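Local coordinates for putative dihydrodipicolinate synthase family protein (Coccidioides immitis, PDB 3QFE) that is of unknown function but belongs to the dihydrodipicolinate synthase family and folds as a TIM barrel of parallel strands wrapped in helices, at residues S33-Y38 with A73-G78; A39-S44 with V224-V229; V50-N55 with A67-T72; F81-G86 with A105-V110. One frame throughout, in Å; residues are numbered along the deposited sequence.

How the contacts relate
Starting from the N terminus, helix 31-42 opens two contacts in turn. Its first half belongs to contact 1, which closes a short loop when the end of helix 63-77 comes back against it; its last turn waits for residues 224-229, so contact 2 crosses contact 1 and spans most of the barrel. Contact 3, where strand 48-51 meets helix 63-77, lies within the loops of both. Contact 4 follows contacts 1 and 3 in series, pairing strands 83-86 and 109-112, and is also enclosed by contact 2. Backbone bonds from Ile-51 to Met-84 and Gly-86 join contacts 3 and 4 in one sheet, while Arg-74 reaches from contact 1 to Phe-81 and Gly-106.

Contact 1 (S33-Y38 with A73-G78); sequences SQERYY and ARKAVG
Two neighbouring helices of the TIM barrel's outer layer, 31-42 and 63-77, pack here at a crossing angle of -49°, their axes 8.3 Å apart at closest approach. Small residues let them come together: Ala-76 points its CB at the other helix, where it lies 3.6 Å from Tyr-38 CB, near the plane of the tyrosine ring and at its edge. One turn earlier the ring swings along Ala-73, with Tyr-38 CD2 only 3.4 Å from Ala-73 CA and CE2 beside the methyl group. The tyrosine gets there with CG anti to its own carbonyl carbon (chi1 -74°), and over one ring face lies Gln-34 NE2, itself bonded to Val-19 O. Beneath the helices, Tyr-38 and Ala-73 both rest on Ile-51 of strand 48-51.

At the outer margin the contact turns polar. Glu-35 and Lys-75, both extended, cross obliquely, so that Glu-35 OE2 lies 3.3 Å from Lys-75 CE while the charged ends form a long salt bridge, 3.6 Å from OE1 to NZ. A water makes the firmer link, donating one hydrogen to Glu-35 OE2 and the other to Lys-75 O, each at 2.9 Å.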
# COMPACT_ATOMS: atom_id res chain seq x y z
N SER A 33 15.07 -9.73 8.49
CA SER A 33 14.89 -8.29 8.51
C SER A 33 13.46 -7.88 8.16
O SER A 33 12.88 -7.02 8.82
CB SER A 33 15.90 -7.60 7.61
OG SER A 33 17.20 -8.03 7.99
N GLN A 34 12.89 -8.52 7.14
CA GLN A 34 11.54 -8.25 6.70
C GLN A 34 10.53 -8.39 7.84
O GLN A 34 9.60 -7.58 7.96
CB GLN A 34 11.14 -9.20 5.56
CG GLN A 34 9.92 -8.73 4.81
CD GLN A 34 10.22 -7.54 3.93
OE1 GLN A 34 10.98 -7.62 2.97
NE2 GLN A 34 9.63 -6.42 4.26
N GLU A 35 10.65 -9.44 8.63
CA GLU A 35 9.74 -9.64 9.75
C GLU A 35 9.85 -8.50 10.80
O GLU A 35 8.82 -7.99 11.26
CB GLU A 35 9.95 -11.00 10.41
CG GLU A 35 8.76 -11.43 11.24
CD GLU A 35 9.06 -12.61 12.15
OE1 GLU A 35 10.07 -13.28 11.91
OE2 GLU A 35 8.29 -12.88 13.11
N ARG A 36 11.08 -8.12 11.15
CA ARG A 36 11.34 -7.00 12.06
C ARG A 36 10.67 -5.75 11.57
O ARG A 36 10.06 -5.01 12.36
CB ARG A 36 12.84 -6.73 12.21
CG ARG A 36 13.58 -7.81 12.92
CD ARG A 36 14.99 -7.40 13.28
NE ARG A 36 15.63 -8.43 14.10
CZ ARG A 36 16.90 -8.41 14.47
NH1 ARG A 36 17.39 -9.40 15.22
NH2 ARG A 36 17.69 -7.41 14.09
N TYR A 37 10.77 -5.50 10.27
CA TYR A 37 10.30 -4.27 9.65
C TYR A 37 8.78 -4.20 9.59
O TYR A 37 8.20 -3.21 10.01
CB TYR A 37 10.91 -4.14 8.25
CG TYR A 37 10.50 -2.88 7.51
CD1 TYR A 37 11.01 -1.63 7.89
CD2 TYR A 37 9.62 -2.94 6.45
CE1 TYR A 37 10.65 -0.47 7.21
CE2 TYR A 37 9.24 -1.79 5.77
CZ TYR A 37 9.76 -0.55 6.15
OH TYR A 37 9.38 0.60 5.47
N TYR A 38 8.14 -5.26 9.10
CA TYR A 38 6.68 -5.35 9.09
C TYR A 38 6.11 -5.18 10.50
O TYR A 38 5.08 -4.51 10.69
CB TYR A 38 6.24 -6.71 8.59
CG TYR A 38 6.36 -7.01 7.10
CD1 TYR A 38 6.30 -6.02 6.14
CD2 TYR A 38 6.47 -8.33 6.66
CE1 TYR A 38 6.38 -6.33 4.78
CE2 TYR A 38 6.52 -8.65 5.31
CZ TYR A 38 6.49 -7.65 4.38
OH TYR A 38 6.56 -7.97 3.06
N ALA A 73 4.64 -11.49 6.61
CA ALA A 73 3.79 -10.42 7.09
C ALA A 73 2.85 -10.92 8.18
O ALA A 73 2.86 -10.36 9.29
CB ALA A 73 3.01 -9.75 5.94
N ARG A 74 2.10 -11.99 7.91
CA ARG A 74 1.14 -12.50 8.91
C ARG A 74 1.81 -12.83 10.26
O ARG A 74 1.28 -12.52 11.31
CB ARG A 74 0.37 -13.71 8.37
CG ARG A 74 -0.56 -14.42 9.38
CD ARG A 74 -1.61 -13.44 9.91
NE ARG A 74 -2.47 -12.92 8.84
CZ ARG A 74 -3.15 -11.77 8.90
NH1 ARG A 74 -3.06 -10.99 9.98
NH2 ARG A 74 -3.91 -11.39 7.87
N LYS A 75 2.97 -13.47 10.21
CA LYS A 75 3.72 -13.81 11.42
C LYS A 75 4.17 -12.52 12.16
O LYS A 75 4.12 -12.46 13.39
CB LYS A 75 4.92 -14.70 11.07
CG LYS A 75 5.77 -15.11 12.25
CD LYS A 75 6.94 -16.06 11.84
CE LYS A 75 8.00 -16.17 12.97
NZ LYS A 75 9.30 -16.78 12.52
N ALA A 76 4.56 -11.50 11.42
CA ALA A 76 5.04 -10.25 12.03
C ALA A 76 3.96 -9.48 12.77
O ALA A 76 4.26 -8.82 13.75
CB ALA A 76 5.65 -9.33 10.97
N VAL A 77 2.71 -9.55 12.28
CA VAL A 77 1.64 -8.67 12.77
C VAL A 77 0.59 -9.39 13.66
O VAL A 77 -0.16 -8.74 14.40
CB VAL A 77 0.95 -7.87 11.62
CG1 VAL A 77 2.00 -7.27 10.66
CG2 VAL A 77 -0.05 -8.74 10.82
N GLY A 78 0.57 -10.72 13.60
CA GLY A 78 -0.40 -11.50 14.37
C GLY A 78 -1.71 -11.64 13.63
O GLY A 78 -1.90 -11.01 12.59
O HOH W 1 6.39 -12.12 15.13

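Contact 2 (A39-S44 with V224-V229); sequences AYLARS and VFPKTV
Over one face of the Tyr-40 ring, displaced toward the rim, sits Ser-44 OG at 3.8 Å above the plane; the Phe-225 ring, turned away from this contact toward helix 297-317, carries Val-224 CG1 on one face. Between the segments the puckered ring of Pro-226 does the work. Its CG is the atom that touches: it lies 3.7 Å from Ser-44 CB and 3.9 Å from Leu-41 CD2, the leucine crossing the proline at about a right angle, with Tyr-40 CE2 a little farther off at 4.4 Å. The Ser-44 hydroxyl is also close to the proline ring; OG, anti to its carbonyl carbon, donates to Tyr-40 O at 2.8 Å from 33° above the carbonyl plane, tying down the end of helix 31-42. Alongside, Lys-227 bends so that its CD passes 3.5 Å from Ser-44 O. The start of helix 226-237 is also held by Glu-314 of helix 297-317, whose carboxylate takes Lys-227 N and Thr-228 OG1. Proline in a first helical turn, set against the C-terminal end of helix 31-42 and the turn after it, closes the helical ring of the TIM barrel where its end meets its beginning.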
# COMPACT_ATOMS: atom_id res chain seq x y z
N ALA A 39 6.74 -5.84 11.49
CA ALA A 39 6.26 -5.79 12.86
C ALA A 39 6.37 -4.35 13.38
O ALA A 39 5.43 -3.82 13.98
CB ALA A 39 7.03 -6.75 13.72
N TYR A 40 7.49 -3.70 13.11
CA TYR A 40 7.66 -2.31 13.51
C TYR A 40 6.56 -1.42 12.90
O TYR A 40 5.96 -0.58 13.60
CB TYR A 40 9.03 -1.80 13.09
CG TYR A 40 9.25 -0.38 13.56
CD1 TYR A 40 9.66 -0.12 14.87
CD2 TYR A 40 9.02 0.70 12.70
CE1 TYR A 40 9.85 1.17 15.30
CE2 TYR A 40 9.20 2.00 13.14
CZ TYR A 40 9.61 2.23 14.43
OH TYR A 40 9.78 3.52 14.87
N LEU A 41 6.30 -1.58 11.60
CA LEU A 41 5.26 -0.77 10.94
C LEU A 41 3.87 -1.02 11.55
O LEU A 41 3.11 -0.07 11.78
CB LEU A 41 5.20 -1.02 9.43
CG LEU A 41 6.41 -0.66 8.57
CD1 LEU A 41 6.06 -1.00 7.13
CD2 LEU A 41 6.80 0.80 8.68
N ALA A 42 3.55 -2.27 11.83
CA ALA A 42 2.21 -2.56 12.36
C ALA A 42 2.01 -2.03 13.76
O ALA A 42 0.87 -1.82 14.18
CB ALA A 42 1.90 -4.05 12.30
N ARG A 43 3.12 -1.80 14.46
CA ARG A 43 3.09 -1.26 15.82
C ARG A 43 3.20 0.29 15.87
O ARG A 43 3.36 0.90 16.96
CB ARG A 43 4.19 -1.97 16.64
CG ARG A 43 3.86 -3.47 16.89
CD ARG A 43 2.94 -3.67 18.11
NE ARG A 43 3.45 -2.86 19.22
CZ ARG A 43 4.52 -3.19 19.95
NH1 ARG A 43 5.16 -4.35 19.73
NH2 ARG A 43 4.95 -2.35 20.88
N SER A 44 3.09 0.93 14.71
CA SER A 44 3.23 2.38 14.65
C SER A 44 1.94 3.12 14.32
O SER A 44 1.97 4.20 13.75
CB SER A 44 4.31 2.79 13.65
OG SER A 44 5.52 2.15 13.92
N VAL A 224 8.21 5.37 5.61
CA VAL A 224 9.31 6.17 6.12
C VAL A 224 9.04 6.71 7.52
O VAL A 224 9.85 6.54 8.42
CB VAL A 224 9.64 7.31 5.16
CG1 VAL A 224 10.96 7.96 5.57
CG2 VAL A 224 9.73 6.76 3.74
N PHE A 225 7.87 7.34 7.69
CA PHE A 225 7.47 7.92 8.97
C PHE A 225 6.05 7.47 9.35
O PHE A 225 5.11 8.24 9.28
CB PHE A 225 7.59 9.44 8.89
CG PHE A 225 8.98 9.91 8.55
CD1 PHE A 225 10.04 9.64 9.38
CD2 PHE A 225 9.22 10.62 7.39
CE1 PHE A 225 11.32 10.07 9.05
CE2 PHE A 225 10.49 11.07 7.08
CZ PHE A 225 11.54 10.79 7.90
N PRO A 226 5.90 6.21 9.75
CA PRO A 226 4.54 5.72 9.93
C PRO A 226 3.77 6.39 11.07
O PRO A 226 2.55 6.58 10.94
CB PRO A 226 4.74 4.22 10.19
CG PRO A 226 6.16 4.08 10.68
CD PRO A 226 6.91 5.14 9.92
N LYS A 227 4.44 6.75 12.16
CA LYS A 227 3.77 7.38 13.31
C LYS A 227 3.22 8.74 12.90
O LYS A 227 2.07 9.09 13.23
CB LYS A 227 4.72 7.55 14.50
CG LYS A 227 4.47 6.62 15.67
CD LYS A 227 2.99 6.56 16.07
CE LYS A 227 2.81 6.58 17.56
NZ LYS A 227 1.40 6.36 17.93
N THR A 228 4.04 9.51 12.19
CA THR A 228 3.62 10.82 11.68
C THR A 228 2.40 10.69 10.78
O THR A 228 1.40 11.37 10.99
CB THR A 228 4.77 11.57 10.99
OG1 THR A 228 5.88 11.64 11.89
CG2 THR A 228 4.35 12.99 10.64
N VAL A 229 2.44 9.79 9.80
CA VAL A 229 1.32 9.66 8.89
C VAL A 229 0.07 9.22 9.66
O VAL A 229 -1.02 9.71 9.38
CB VAL A 229 1.61 8.71 7.69
CG1 VAL A 229 0.35 8.45 6.90
CG2 VAL A 229 2.61 9.33 6.77

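Contact 3 (V50-N55 with A67-T72); sequences VILGTN and AQLIAT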
# COMPACT_ATOMS: atom_id res chain seq x y z
N VAL A 50 -0.33 -3.26 3.27
CA VAL A 50 -0.44 -3.76 1.92
C VAL A 50 0.87 -4.45 1.59
O VAL A 50 1.92 -3.80 1.56
CB VAL A 50 -0.78 -2.63 0.92
CG1 VAL A 50 -0.66 -3.13 -0.51
CG2 VAL A 50 -2.19 -2.09 1.22
N ILE A 51 0.81 -5.76 1.39
CA ILE A 51 1.98 -6.55 1.04
C ILE A 51 1.93 -6.86 -0.45
O ILE A 51 0.90 -7.29 -0.96
CB ILE A 51 2.03 -7.87 1.87
CG1 ILE A 51 1.84 -7.58 3.36
CG2 ILE A 51 3.34 -8.62 1.65
CD1 ILE A 51 2.85 -6.59 3.96
N LEU A 52 3.04 -6.64 -1.13
CA LEU A 52 3.16 -6.90 -2.55
C LEU A 52 2.46 -5.83 -3.36
O LEU A 52 2.02 -6.09 -4.47
CB LEU A 52 2.67 -8.30 -2.97
CG LEU A 52 3.14 -9.52 -2.18
CD1 LEU A 52 2.45 -10.78 -2.75
CD2 LEU A 52 4.66 -9.65 -2.20
N GLY A 53 2.38 -4.63 -2.82
CA GLY A 53 2.02 -3.46 -3.62
C GLY A 53 3.14 -3.19 -4.60
O GLY A 53 4.10 -3.96 -4.69
N THR A 54 3.03 -2.10 -5.34
CA THR A 54 4.05 -1.74 -6.35
C THR A 54 5.38 -1.35 -5.69
O THR A 54 6.46 -1.62 -6.25
CB THR A 54 3.49 -0.63 -7.29
OG1 THR A 54 2.44 -1.20 -8.11
CG2 THR A 54 4.58 0.01 -8.18
N ASN A 55 5.29 -0.72 -4.51
CA ASN A 55 6.45 -0.36 -3.69
C ASN A 55 7.30 -1.55 -3.21
O ASN A 55 8.46 -1.39 -2.86
CB ASN A 55 6.00 0.49 -2.49
CG ASN A 55 5.56 1.88 -2.90
OD1 ASN A 55 6.40 2.76 -3.15
ND2 ASN A 55 4.25 2.09 -3.01
N ALA A 67 4.58 -15.58 -1.83
CA ALA A 67 3.91 -16.32 -0.74
C ALA A 67 4.67 -16.23 0.58
O ALA A 67 4.06 -16.18 1.64
CB ALA A 67 3.71 -17.83 -1.14
N GLN A 68 6.00 -16.25 0.51
CA GLN A 68 6.82 -16.16 1.72
C GLN A 68 6.64 -14.79 2.36
O GLN A 68 6.61 -14.67 3.58
CB GLN A 68 8.31 -16.43 1.43
CG GLN A 68 8.54 -17.88 1.17
CD GLN A 68 9.89 -18.19 0.53
OE1 GLN A 68 10.58 -17.30 0.00
NE2 GLN A 68 10.26 -19.47 0.57
N LEU A 69 6.52 -13.76 1.54
CA LEU A 69 6.39 -12.43 2.10
C LEU A 69 5.06 -12.28 2.80
O LEU A 69 5.00 -11.73 3.89
CB LEU A 69 6.57 -11.36 1.05
CG LEU A 69 8.01 -11.15 0.57
CD1 LEU A 69 7.94 -10.12 -0.55
CD2 LEU A 69 8.89 -10.64 1.73
N ILE A 70 3.99 -12.82 2.20
CA ILE A 70 2.68 -12.74 2.83
C ILE A 70 2.72 -13.47 4.16
O ILE A 70 2.31 -12.91 5.17
CB ILE A 70 1.54 -13.27 1.93
CG1 ILE A 70 1.47 -12.44 0.64
CG2 ILE A 70 0.20 -13.14 2.67
CD1 ILE A 70 0.57 -13.05 -0.47
N ALA A 71 3.25 -14.69 4.16
CA ALA A 71 3.35 -15.50 5.38
C ALA A 71 4.21 -14.80 6.45
O ALA A 71 3.91 -14.83 7.64
CB ALA A 71 3.95 -16.90 5.04
N THR A 72 5.28 -14.15 6.00
CA THR A 72 6.16 -13.41 6.89
C THR A 72 5.40 -12.20 7.46
O THR A 72 5.46 -11.95 8.68
CB THR A 72 7.48 -13.04 6.18
OG1 THR A 72 8.19 -14.24 5.86
CG2 THR A 72 8.37 -12.14 7.04
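Leu-52 is the main bump here, and its forked end is shared between two successive residues of helix 63-77. One prong, CD2, presses on Leu-69 CD1 at 3.7 Å; the other, CD1, meets Ile-70 CD1 at the same distance of 3.7 Å and also rests near Ile-70 CG1. The leucine runs obliquely to Leu-69 but at about a right angle to Ile-70, and its two methyls straddle the pair, one on each helix side chain.

Ile-51 lies against the same two residues at their backbone. Its CG2, anti to the backbone N, comes down over the peptide that joins Leu-69 to Ile-70, 4.2 Å from Leu-69 O and 4.3 Å from Ile-70 N. This is a looser fit, a methyl resting on helix backbone; the same methyl also touches the Tyr-38 hydroxyl, while CG1 lies against Ala-73 CB.

Neighbouring residues of a regular strand point to opposite faces, yet Ile-51 and Leu-52 both send their side chains toward the helix. The backbone explains it: Leu-52, just past the strand's end, has left-handed helical angles (phi 75°), which turn its side chain to the same side as that of Ile-51. Ala-58 and Leu-61 border Leu-52 from the connecting loop, while Ile-70 reaches on to Ala-85 of the adjoining strand. The side chains that meet are all apolar and buried: a strand end and its returning helix pack through branched side chains within the beta-alpha-beta unit strand 48-51, helix 63-77, strand 83-86 of the TIM barrel.

Contact 4 (F81-G86 with A105-V110); sequences FPIMAG and AGANYV
The two segments run parallel, with Met-84 bridged to Tyr-109 and Ala-85 to Val-110, and the Ala-85 N to Tyr-109 O bond is short and nearly straight (2.8 Å, 173°). One residue pair earlier the pattern changes: Ile-83 O takes two donors in its carbonyl plane, Asn-108 N at 2.9 Å and Tyr-109 N at 3.2 Å, because Asn-108 has a helical backbone that turns both N-H groups the same way.

The Asn-108 side chain then finishes the pairing. With CG anti to its carbonyl carbon, it brings OD1 to within 2.8 Å of Ile-83 N, again in the carbonyl plane (162° at the hydrogen). Its CB lies over the centre of the Tyr-109 ring, 3.7 Å above it. That ring presents its edge to Pro-82 CB and Met-84 CB, on the face of the sheet where Trp-15 also lies, and its hydroxyl bonds to Pro-7 O. Ala-85 CB meets Ala-107 CB at 3.9 Å, toward helix 63-77. Before Ala-107, Gly-106 ends helix 92-105 in a Schellman motif.

Asn-108 OD1 thus stands in for a backbone carbonyl where the strand has not yet begun. Arg-74 NH2 bonds to the same oxygen, and its positive charge would probably polarise the amide while holding it in place for Ile-83 N.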
# COMPACT_ATOMS: atom_id res chain seq x y z
N PHE A 81 -4.36 -8.22 12.78
CA PHE A 81 -3.96 -7.06 12.01
C PHE A 81 -4.14 -7.33 10.50
O PHE A 81 -3.64 -8.33 9.97
CB PHE A 81 -2.50 -6.70 12.33
CG PHE A 81 -2.10 -5.30 11.90
CD1 PHE A 81 -2.23 -4.23 12.78
CD2 PHE A 81 -1.61 -5.06 10.61
CE1 PHE A 81 -1.88 -2.94 12.39
CE2 PHE A 81 -1.25 -3.80 10.21
CZ PHE A 81 -1.38 -2.73 11.09
N PRO A 82 -4.86 -6.43 9.81
CA PRO A 82 -5.29 -6.63 8.42
C PRO A 82 -4.13 -6.63 7.44
O PRO A 82 -3.21 -5.80 7.53
CB PRO A 82 -6.19 -5.41 8.15
CG PRO A 82 -6.60 -4.90 9.52
CD PRO A 82 -5.43 -5.21 10.41
N ILE A 83 -4.16 -7.60 6.53
CA ILE A 83 -3.19 -7.65 5.47
C ILE A 83 -3.90 -7.73 4.12
O ILE A 83 -4.74 -8.60 3.91
CB ILE A 83 -2.22 -8.83 5.64
CG1 ILE A 83 -1.22 -8.55 6.77
CG2 ILE A 83 -1.46 -9.09 4.33
CD1 ILE A 83 -0.49 -9.83 7.19
N MET A 84 -3.53 -6.82 3.23
CA MET A 84 -4.02 -6.78 1.89
C MET A 84 -2.87 -7.15 0.98
O MET A 84 -1.82 -6.52 1.00
CB MET A 84 -4.55 -5.36 1.58
CG MET A 84 -5.23 -5.20 0.19
SD MET A 84 -5.79 -3.49 -0.03
CE MET A 84 -6.91 -3.20 1.35
N ALA A 85 -3.04 -8.19 0.17
CA ALA A 85 -1.96 -8.66 -0.67
C ALA A 85 -2.20 -8.28 -2.12
O ALA A 85 -3.28 -8.54 -2.67
CB ALA A 85 -1.83 -10.18 -0.54
N GLY A 86 -1.18 -7.69 -2.75
CA GLY A 86 -1.21 -7.44 -4.20
C GLY A 86 -1.07 -8.77 -4.93
O GLY A 86 -0.27 -9.63 -4.53
N ALA A 105 -1.37 -18.29 2.62
CA ALA A 105 -0.30 -17.66 3.40
C ALA A 105 -0.84 -16.74 4.50
O ALA A 105 -0.08 -16.28 5.33
CB ALA A 105 0.66 -16.95 2.48
N GLY A 106 -2.14 -16.47 4.51
CA GLY A 106 -2.78 -15.72 5.57
C GLY A 106 -3.29 -14.31 5.29
O GLY A 106 -3.64 -13.60 6.23
N ALA A 107 -3.34 -13.87 4.03
CA ALA A 107 -3.90 -12.54 3.70
C ALA A 107 -5.41 -12.43 4.01
O ALA A 107 -6.09 -13.46 4.08
CB ALA A 107 -3.62 -12.19 2.26
N ASN A 108 -5.93 -11.21 4.25
CA ASN A 108 -7.38 -11.01 4.49
C ASN A 108 -8.08 -10.54 3.22
O ASN A 108 -9.28 -10.83 3.00
CB ASN A 108 -7.66 -9.99 5.60
CG ASN A 108 -6.92 -10.28 6.88
OD1 ASN A 108 -5.95 -9.60 7.23
ND2 ASN A 108 -7.36 -11.28 7.60
N TYR A 109 -7.34 -9.81 2.39
CA TYR A 109 -7.87 -9.23 1.17
C TYR A 109 -6.84 -9.34 0.05
O TYR A 109 -5.61 -9.39 0.30
CB TYR A 109 -8.18 -7.75 1.38
CG TYR A 109 -8.82 -7.38 2.71
CD1 TYR A 109 -10.17 -7.64 2.97
CD2 TYR A 109 -8.10 -6.73 3.67
CE1 TYR A 109 -10.76 -7.28 4.16
CE2 TYR A 109 -8.68 -6.36 4.88
CZ TYR A 109 -9.99 -6.63 5.12
OH TYR A 109 -10.52 -6.25 6.33
N VAL A 110 -7.31 -9.32 -1.18
CA VAL A 110 -6.40 -9.27 -2.30
C VAL A 110 -6.64 -8.01 -3.10
O VAL A 110 -7.79 -7.60 -3.30
CB VAL A 110 -6.43 -10.53 -3.21
CG1 VAL A 110 -5.98 -11.70 -2.43
CG2 VAL A 110 -7.83 -10.80 -3.77